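Local coordinates for protein thioesterase (Xanthomonas campestris pv. campestris, PDB 2FUJ) that adopts a tetrameric hotdog fold and is a putative acyl-CoA thioesterase, probably hydrolysing fatty acyl-CoA thioesters, at residues 59-70 / 106-117; 75-83 / 94-104. One frame throughout, in Å; residues are numbered along the deposited sequence.

Interaction 1 of 2, residues 59-70 / 106-117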
# COMPACT_ATOMS: atom_id res chain seq x y z
N PRO A 59 -12.05 -9.32 18.03
CA PRO A 59 -10.59 -9.25 18.15
C PRO A 59 -9.94 -8.00 17.57
O PRO A 59 -10.33 -7.51 16.52
CB PRO A 59 -10.14 -10.49 17.42
CG PRO A 59 -11.07 -10.52 16.27
CD PRO A 59 -12.42 -10.20 16.91
N VAL A 60 -8.93 -7.49 18.28
CA VAL A 60 -8.18 -6.32 17.83
C VAL A 60 -6.72 -6.60 18.14
O VAL A 60 -6.39 -7.17 19.18
CB VAL A 60 -8.64 -5.03 18.56
CG1 VAL A 60 -10.11 -4.77 18.27
CG2 VAL A 60 -8.41 -5.16 20.05
N VAL A 61 -5.84 -6.21 17.23
CA VAL A 61 -4.41 -6.42 17.43
C VAL A 61 -3.83 -5.41 18.39
O VAL A 61 -3.89 -4.20 18.16
CB VAL A 61 -3.65 -6.34 16.10
CG1 VAL A 61 -2.16 -6.35 16.35
CG2 VAL A 61 -4.04 -7.51 15.22
N ALA A 62 -3.24 -5.91 19.48
CA ALA A 62 -2.65 -5.06 20.50
C ALA A 62 -1.18 -4.80 20.22
O ALA A 62 -0.64 -3.77 20.62
CB ALA A 62 -2.82 -5.70 21.86
N ALA A 63 -0.53 -5.74 19.53
CA ALA A 63 0.88 -5.59 19.21
C ALA A 63 1.36 -6.53 18.10
O ALA A 63 0.86 -7.64 17.95
CB ALA A 63 1.72 -5.84 20.47
N THR A 64 2.31 -6.05 17.31
CA THR A 64 2.92 -6.84 16.25
C THR A 64 4.42 -6.81 16.52
O THR A 64 5.02 -5.74 16.58
CB THR A 64 2.63 -6.30 14.83
OG1 THR A 64 2.97 -4.91 14.75
CG2 THR A 64 1.17 -6.51 14.47
N ASN A 65 5.00 -7.99 16.70
CA ASN A 65 6.42 -8.12 16.98
C ASN A 65 6.99 -9.00 15.89
O ASN A 65 6.90 -10.23 15.95
CB ASN A 65 6.61 -8.75 18.36
CG ASN A 65 5.84 -8.00 19.44
OD1 ASN A 65 4.92 -8.54 20.04
ND2 ASN A 65 6.22 -6.76 19.68
N VAL A 66 7.57 -8.36 14.88
CA VAL A 66 8.10 -9.04 13.71
C VAL A 66 9.61 -8.96 13.56
O VAL A 66 10.18 -7.86 13.53
CB VAL A 66 7.42 -8.46 12.44
CG1 VAL A 66 7.84 -9.22 11.19
CG2 VAL A 66 5.91 -8.51 12.62
N ASN A 67 10.26 -10.12 13.47
CA ASN A 67 11.71 -10.19 13.29
C ASN A 67 11.99 -10.49 11.82
O ASN A 67 11.39 -11.41 11.25
CB ASN A 67 12.33 -11.30 14.13
CG ASN A 67 12.00 -11.17 15.60
OD1 ASN A 67 12.18 -10.12 16.21
ND2 ASN A 67 11.52 -12.25 16.19
N TYR A 68 12.89 -9.73 11.22
CA TYR A 68 13.26 -9.91 9.82
C TYR A 68 14.57 -10.68 9.76
O TYR A 68 15.62 -10.16 10.09
CB TYR A 68 13.38 -8.53 9.18
CG TYR A 68 12.11 -7.72 9.38
CD1 TYR A 68 10.99 -7.93 8.57
CD2 TYR A 68 12.00 -6.80 10.41
CE1 TYR A 68 9.81 -7.25 8.79
CE2 TYR A 68 10.82 -6.11 10.64
CZ TYR A 68 9.72 -6.34 9.83
OH TYR A 68 8.54 -5.66 10.05
N LYS A 69 14.47 -11.94 9.33
CA LYS A 69 15.62 -12.84 9.26
C LYS A 69 16.47 -12.79 8.00
O LYS A 69 17.70 -12.83 8.07
CB LYS A 69 15.15 -14.28 9.47
CG LYS A 69 15.33 -14.76 10.88
CD LYS A 69 14.53 -13.94 11.85
CE LYS A 69 14.66 -14.50 13.24
NZ LYS A 69 16.05 -14.40 13.79
N ARG A 70 15.81 -12.76 6.85
CA ARG A 70 16.50 -12.69 5.57
C ARG A 70 15.56 -12.03 4.59
O ARG A 70 14.34 -12.14 4.72
CB ARG A 70 16.90 -14.08 5.08
CG ARG A 70 15.76 -15.06 4.90
CD ARG A 70 16.30 -16.48 4.75
NE ARG A 70 17.26 -16.58 3.66
CZ ARG A 70 17.91 -17.69 3.32
NH1 ARG A 70 17.70 -18.82 4.00
NH2 ARG A 70 18.76 -17.69 2.31
N VAL A 106 13.72 -22.20 4.37
CA VAL A 106 14.11 -20.79 4.26
C VAL A 106 13.15 -19.97 5.12
O VAL A 106 11.95 -19.89 4.83
CB VAL A 106 14.04 -20.29 2.80
CG1 VAL A 106 14.18 -18.79 2.77
CG2 VAL A 106 15.15 -20.94 1.98
N LEU A 107 13.68 -19.38 6.18
CA LEU A 107 12.88 -18.59 7.11
C LEU A 107 13.08 -17.09 6.89
O LEU A 107 14.16 -16.56 7.12
CB LEU A 107 13.25 -18.95 8.55
CG LEU A 107 12.62 -18.17 9.70
CD1 LEU A 107 11.12 -18.44 9.76
CD2 LEU A 107 13.28 -18.58 11.02
N TYR A 108 12.02 -16.41 6.46
CA TYR A 108 12.10 -14.98 6.21
C TYR A 108 11.82 -14.19 7.47
O TYR A 108 12.35 -13.10 7.65
CB TYR A 108 11.10 -14.57 5.14
CG TYR A 108 11.42 -15.11 3.77
CD1 TYR A 108 10.57 -16.01 3.14
CD2 TYR A 108 12.57 -14.70 3.09
CE1 TYR A 108 10.84 -16.49 1.86
CE2 TYR A 108 12.85 -15.18 1.82
CZ TYR A 108 11.98 -16.07 1.21
OH TYR A 108 12.25 -16.53 -0.06
N SER A 109 10.98 -14.73 8.34
CA SER A 109 10.62 -14.02 9.56
C SER A 109 9.86 -14.84 10.58
O SER A 109 9.15 -15.79 10.24
CB SER A 109 9.79 -12.78 9.19
OG SER A 109 8.93 -12.36 10.24
N ASP A 110 10.04 -14.47 11.84
CA ASP A 110 9.32 -15.09 12.94
C ASP A 110 8.95 -13.97 13.90
O ASP A 110 9.24 -12.81 13.64
CB ASP A 110 10.13 -16.19 13.65
CG ASP A 110 11.51 -15.75 14.10
OD1 ASP A 110 11.72 -14.56 14.40
OD2 ASP A 110 12.40 -16.63 14.17
N GLY A 111 8.31 -14.33 15.01
CA GLY A 111 7.88 -13.34 15.97
C GLY A 111 6.44 -13.67 16.32
O GLY A 111 6.03 -14.82 16.22
N ASN A 112 5.66 -12.67 16.71
CA ASN A 112 4.27 -12.92 17.05
C ASN A 112 3.40 -11.68 16.95
O ASN A 112 3.89 -10.57 16.72
CB ASN A 112 4.16 -13.47 18.48
CG ASN A 112 4.70 -12.50 19.50
OD1 ASN A 112 5.80 -12.69 20.03
ND2 ASN A 112 3.95 -11.44 19.79
N VAL A 113 2.10 -11.89 17.12
CA VAL A 113 1.10 -10.83 17.11
C VAL A 113 0.19 -11.10 18.31
O VAL A 113 -0.29 -12.22 18.49
CB VAL A 113 0.25 -10.85 15.83
CG1 VAL A 113 -0.82 -9.77 15.91
CG2 VAL A 113 1.13 -10.63 14.61
N VAL A 114 -0.03 -10.08 19.13
CA VAL A 114 -0.88 -10.24 20.30
C VAL A 114 -2.27 -9.73 19.97
O VAL A 114 -2.45 -8.58 19.59
CB VAL A 114 -0.33 -9.45 21.50
CG1 VAL A 114 -1.31 -9.53 22.66
CG2 VAL A 114 1.02 -10.01 21.91
N VAL A 115 -3.25 -10.62 20.11
CA VAL A 115 -4.64 -10.29 19.83
C VAL A 115 -5.45 -10.28 21.12
O VAL A 115 -5.27 -11.14 21.98
CB VAL A 115 -5.26 -11.31 18.87
CG1 VAL A 115 -6.75 -11.03 18.71
CG2 VAL A 115 -4.55 -11.25 17.52
N VAL A 116 -6.35 -9.31 21.23
CA VAL A 116 -7.21 -9.20 22.41
C VAL A 116 -8.64 -8.97 21.96
O VAL A 116 -8.88 -8.39 20.90
CB VAL A 116 -6.77 -8.01 23.32
CG1 VAL A 116 -5.32 -8.18 23.75
CG2 VAL A 116 -6.94 -6.70 22.58
N TRP A 117 -9.60 -9.46 22.73
CA TRP A 117 -11.00 -9.26 22.39
C TRP A 117 -11.51 -8.21 23.35
O TRP A 117 -11.74 -8.48 24.53
CB TRP A 117 -11.80 -10.57 22.51
CG TRP A 117 -11.37 -11.60 21.51
CD1 TRP A 117 -10.17 -12.25 21.47
CD2 TRP A 117 -12.10 -12.04 20.37
NE1 TRP A 117 -10.11 -13.07 20.37
CE2 TRP A 117 -11.28 -12.96 19.68
CE3 TRP A 117 -13.38 -11.76 19.86
CZ2 TRP A 117 -11.69 -13.60 18.50
CZ3 TRP A 117 -13.79 -12.40 18.68
CH2 TRP A 117 -12.95 -13.31 18.02
O HOH W 1 13.25 -10.32 6.23
O HOH W 2 16.57 -19.57 6.86

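Interaction 2 of 2, residues 75-83 / 94-104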
# COMPACT_ATOMS: atom_id res chain seq x y z
N PRO A 75 9.82 -13.12 -7.47
CA PRO A 75 8.48 -13.70 -7.34
C PRO A 75 8.35 -14.89 -6.37
O PRO A 75 7.53 -15.77 -6.60
CB PRO A 75 8.17 -14.12 -8.76
CG PRO A 75 9.49 -14.67 -9.19
CD PRO A 75 10.51 -13.69 -8.64
N ASN A 76 9.14 -14.92 -5.31
CA ASN A 76 9.04 -16.04 -4.38
C ASN A 76 7.85 -15.92 -3.42
O ASN A 76 7.85 -15.08 -2.52
CB ASN A 76 10.35 -16.18 -3.60
CG ASN A 76 11.54 -16.38 -4.51
OD1 ASN A 76 11.51 -17.24 -5.39
ND2 ASN A 76 12.58 -15.59 -4.32
N ASP A 77 6.84 -16.76 -3.64
CA ASP A 77 5.65 -16.77 -2.80
C ASP A 77 5.99 -17.42 -1.46
O ASP A 77 6.93 -18.22 -1.38
CB ASP A 77 4.51 -17.51 -3.50
CG ASP A 77 4.15 -16.88 -4.83
OD1 ASP A 77 4.09 -15.63 -4.89
OD2 ASP A 77 3.90 -17.62 -5.80
N ILE A 78 5.22 -17.10 -0.43
CA ILE A 78 5.49 -17.58 0.91
C ILE A 78 4.44 -18.47 1.54
O ILE A 78 3.35 -18.65 1.00
CB ILE A 78 5.67 -16.38 1.85
CG1 ILE A 78 4.39 -15.54 1.82
CG2 ILE A 78 6.86 -15.55 1.40
CD1 ILE A 78 4.18 -14.57 0.65
N LEU A 79 4.78 -19.02 2.69
CA LEU A 79 3.89 -19.86 3.45
C LEU A 79 3.88 -19.28 4.85
O LEU A 79 4.91 -19.24 5.52
CB LEU A 79 4.40 -21.30 3.50
CG LEU A 79 3.53 -22.22 4.35
CD1 LEU A 79 2.16 -22.35 3.70
CD2 LEU A 79 4.19 -23.56 4.48
N VAL A 80 2.72 -18.82 5.30
CA VAL A 80 2.64 -18.24 6.63
C VAL A 80 2.06 -19.23 7.62
O VAL A 80 0.90 -19.60 7.56
CB VAL A 80 1.80 -16.96 6.64
CG1 VAL A 80 1.86 -16.31 8.02
CG2 VAL A 80 2.33 -16.01 5.61
N GLU A 81 2.92 -19.63 8.54
CA GLU A 81 2.59 -20.58 9.58
C GLU A 81 2.23 -19.83 10.85
O GLU A 81 3.02 -19.04 11.36
CB GLU A 81 3.80 -21.48 9.80
CG GLU A 81 3.65 -22.53 10.86
CD GLU A 81 4.86 -23.44 10.90
OE1 GLU A 81 5.00 -24.29 9.99
OE2 GLU A 81 5.69 -23.28 11.82
N LEU A 82 1.04 -20.09 11.36
CA LEU A 82 0.56 -19.45 12.58
C LEU A 82 0.34 -20.51 13.67
O LEU A 82 -0.18 -21.58 13.41
CB LEU A 82 -0.75 -18.73 12.32
CG LEU A 82 -0.74 -17.63 11.26
CD1 LEU A 82 -2.13 -17.03 11.15
CD2 LEU A 82 0.28 -16.57 11.63
N PHE A 83 0.74 -20.19 14.90
CA PHE A 83 0.54 -21.12 16.00
C PHE A 83 0.29 -20.36 17.30
O PHE A 83 0.54 -19.16 17.38
CB PHE A 83 1.76 -22.05 16.17
CG PHE A 83 3.07 -21.32 16.27
CD1 PHE A 83 3.67 -20.77 15.15
CD2 PHE A 83 3.69 -21.17 17.50
CE1 PHE A 83 4.88 -20.07 15.25
CE2 PHE A 83 4.90 -20.48 17.61
CZ PHE A 83 5.48 -19.93 16.48
N ILE A 94 -0.30 -15.01 18.96
CA ILE A 94 -0.10 -15.87 17.82
C ILE A 94 1.32 -15.75 17.27
O ILE A 94 1.70 -14.71 16.74
CB ILE A 94 -1.11 -15.52 16.71
CG1 ILE A 94 -2.53 -15.74 17.23
CG2 ILE A 94 -0.86 -16.38 15.47
CD1 ILE A 94 -3.07 -14.61 18.11
N GLY A 95 2.08 -16.83 17.41
CA GLY A 95 3.44 -16.85 16.90
C GLY A 95 3.38 -17.15 15.41
O GLY A 95 2.40 -17.73 14.94
N HIS A 96 4.43 -16.78 14.68
CA HIS A 96 4.43 -17.03 13.25
C HIS A 96 5.81 -17.34 12.69
O HIS A 96 6.82 -17.06 13.31
CB HIS A 96 3.90 -15.80 12.49
CG HIS A 96 4.84 -14.62 12.51
ND1 HIS A 96 4.75 -13.62 13.45
CD2 HIS A 96 5.88 -14.30 11.71
CE1 HIS A 96 5.71 -12.73 13.23
NE2 HIS A 96 6.41 -13.12 12.18
N ARG A 97 5.81 -17.93 11.51
CA ARG A 97 7.02 -18.24 10.78
C ARG A 97 6.63 -18.03 9.32
O ARG A 97 5.72 -18.69 8.83
CB ARG A 97 7.45 -19.70 10.98
CG ARG A 97 7.86 -20.04 12.40
CD ARG A 97 8.76 -21.29 12.39
NE ARG A 97 8.16 -22.35 11.60
CZ ARG A 97 8.83 -23.32 10.98
NH1 ARG A 97 10.16 -23.38 11.05
NH2 ARG A 97 8.18 -24.23 10.27
N ILE A 98 7.29 -17.10 8.66
CA ILE A 98 7.01 -16.84 7.25
C ILE A 98 8.11 -17.57 6.48
O ILE A 98 9.28 -17.21 6.55
CB ILE A 98 7.02 -15.34 6.95
CG1 ILE A 98 5.85 -14.67 7.70
CG2 ILE A 98 6.89 -15.10 5.45
CD1 ILE A 98 5.92 -13.15 7.78
N LEU A 99 7.72 -18.63 5.77
CA LEU A 99 8.68 -19.45 5.03
C LEU A 99 8.52 -19.34 3.53
O LEU A 99 7.51 -18.86 3.02
CB LEU A 99 8.51 -20.92 5.43
CG LEU A 99 8.30 -21.18 6.92
CD1 LEU A 99 7.62 -22.52 7.12
CD2 LEU A 99 9.63 -21.10 7.65
N ASP A 100 9.53 -19.81 2.81
CA ASP A 100 9.49 -19.79 1.36
C ASP A 100 8.70 -21.02 0.90
O ASP A 100 8.95 -22.12 1.36
CB ASP A 100 10.91 -19.88 0.80
CG ASP A 100 10.96 -19.69 -0.68
OD1 ASP A 100 11.16 -18.55 -1.13
OD2 ASP A 100 10.78 -20.70 -1.41
N GLN A 101 7.76 -20.83 -0.02
CA GLN A 101 6.94 -21.94 -0.50
C GLN A 101 7.74 -23.07 -1.14
O GLN A 101 7.41 -24.25 -0.96
CB GLN A 101 5.89 -21.45 -1.49
CG GLN A 101 4.62 -20.93 -0.85
CD GLN A 101 3.56 -20.55 -1.87
OE1 GLN A 101 2.62 -19.82 -1.56
NE2 GLN A 101 3.70 -21.06 -3.09
N LYS A 102 8.79 -22.72 -1.87
CA LYS A 102 9.60 -23.73 -2.55
C LYS A 102 10.62 -24.43 -1.65
O LYS A 102 11.06 -25.53 -1.95
CB LYS A 102 10.28 -23.11 -3.77
CG LYS A 102 9.28 -22.57 -4.79
CD LYS A 102 9.95 -22.13 -6.07
CE LYS A 102 10.92 -20.97 -5.82
NZ LYS A 102 10.25 -19.74 -5.30
N ASP A 103 10.98 -23.78 -0.55
CA ASP A 103 11.92 -24.38 0.40
C ASP A 103 11.55 -23.90 1.79
O ASP A 103 11.99 -22.83 2.23
CB ASP A 103 13.35 -23.96 0.08
CG ASP A 103 14.36 -24.68 0.95
OD1 ASP A 103 13.94 -25.28 1.96
OD2 ASP A 103 15.56 -24.63 0.61
N GLU A 104 10.75 -24.69 2.48
CA GLU A 104 10.30 -24.33 3.81
C GLU A 104 11.42 -24.23 4.84
O GLU A 104 11.18 -23.86 5.99
CB GLU A 104 9.21 -25.30 4.27
CG GLU A 104 7.98 -25.21 3.36
CD GLU A 104 6.85 -26.12 3.78
OE1 GLU A 104 5.86 -26.23 3.02
OE2 GLU A 104 6.95 -26.71 4.88
O HOH W 3 7.31 -19.21 -5.33
O HOH W 4 8.85 -19.22 -3.17

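Interaction 1 of 2, residues 59-70 / 106-117
Asn67 and Asp110 meet through their side chains across two antiparallel strands. The ND2 of Asn67 donates to Asp110 OD1 over 2.9 Å in a fairly straight bond (160°) lying close to the amide plane, while the carboxylate stands almost perpendicular to that amide. Asp110 CG sits between its backbone N and carbonyl carbon (chi1 52°), which swings the carboxylate across to the neighbouring strand; there Lys69 also lays its CE against both oxygens, with Lys69 NZ 4.3 Å from Asp110 OD2, beyond a salt bridge. Two residues along, Asn65 and Asn112 run side by side on the same face, joined by a weak bond from Asn112 ND2 to Asn65 OD1 (3.1 Å). Beneath them the main chains bond in both directions, Asn65 N to Asn112 O and back from Asn112 N to Asn65 O, each 2.8 Å. Farther on, Ala62 and Ala63 both face Val114 in a classic beta bulge: Val114 O receives Ala62 N at 2.8 Å and, weakly, Ala63 N. Val61 CG1 meets Val113 CG1 on the face turned to helix 30-47, and Pro59 CB lies over one face of the Trp117 indole. At the other end a water links Arg70 O with Tyr108 O. Through residues 63-67 the hotdog sheet runs on into the second subunit, where Thr64 bonds to Tyr68 of that chain. One face thus bears polar pairs at one end and valines and alanines at the other, while Val61, Thr64, Val66 and Ser109 touch helix 30-47 on the other side.

Interaction 2 of 2, residues 75-83 / 94-104
Glu81 reaches for Arg97 alongside it, the two being a hydrogen-bonded pair of an antiparallel hairpin in the hotdog sheet. Its CB rests 3.5 Å from Arg97 O. With CG anti to the backbone N (chi1 179°) and the chain extended beyond, the carboxylate reaches the level of the guanidinium, whose plane is turned 30° from its own. There OE2 takes the NE of Arg97 at 2.6 Å, from well above the carboxylate plane, and OE1 takes NH2 at 3.2 Å (174°) on its syn side but tilted out of that plane. This is a side-on, two-nitrogen salt bridge; Leu99 CD2 lies over a guanidinium face. Toward the hairpin's turn, the Phe83 ring lies over the backbone of Gly95, whose CA is 3.9 Å from the ring centroid. At the far end Lys102 NZ donates to Asn76 OD1 (2.8 Å), and Asp100 OD2 receives Lys102 N in an Asx turn while OD1 is held by Tyr108 OH. On the other face Val80 and Leu82 pack on the central helix 30-47. The buried carboxylate of Glu81 would probably stay ionised, its charge met chiefly by Arg97, with Arg12 of strand 9-15 a long, weak second partner.

Overall arrangement
From the N terminus, strand 9-15 forms one edge of the sheet within this chain and helix 30-47 packs against a face of it before the chain enters strand 58-68. Interaction 1 closes the longer loop, bringing 59-70 to 106-117 across 35 intervening residues. Nested inside that loop, interaction 2 closes the hairpin of strands 78-87 and 91-100. Their centres lie about 13 Å apart, and strands 91-100 and 107-116, neighbours in the sheet, join them: besides the link from Tyr108 to Asp100, Ile98 N probably bonds to Ser109 O. Together they carry the sheet from strand 78-87, which borders 9-15, to 58-68, the edge extended by the second subunit.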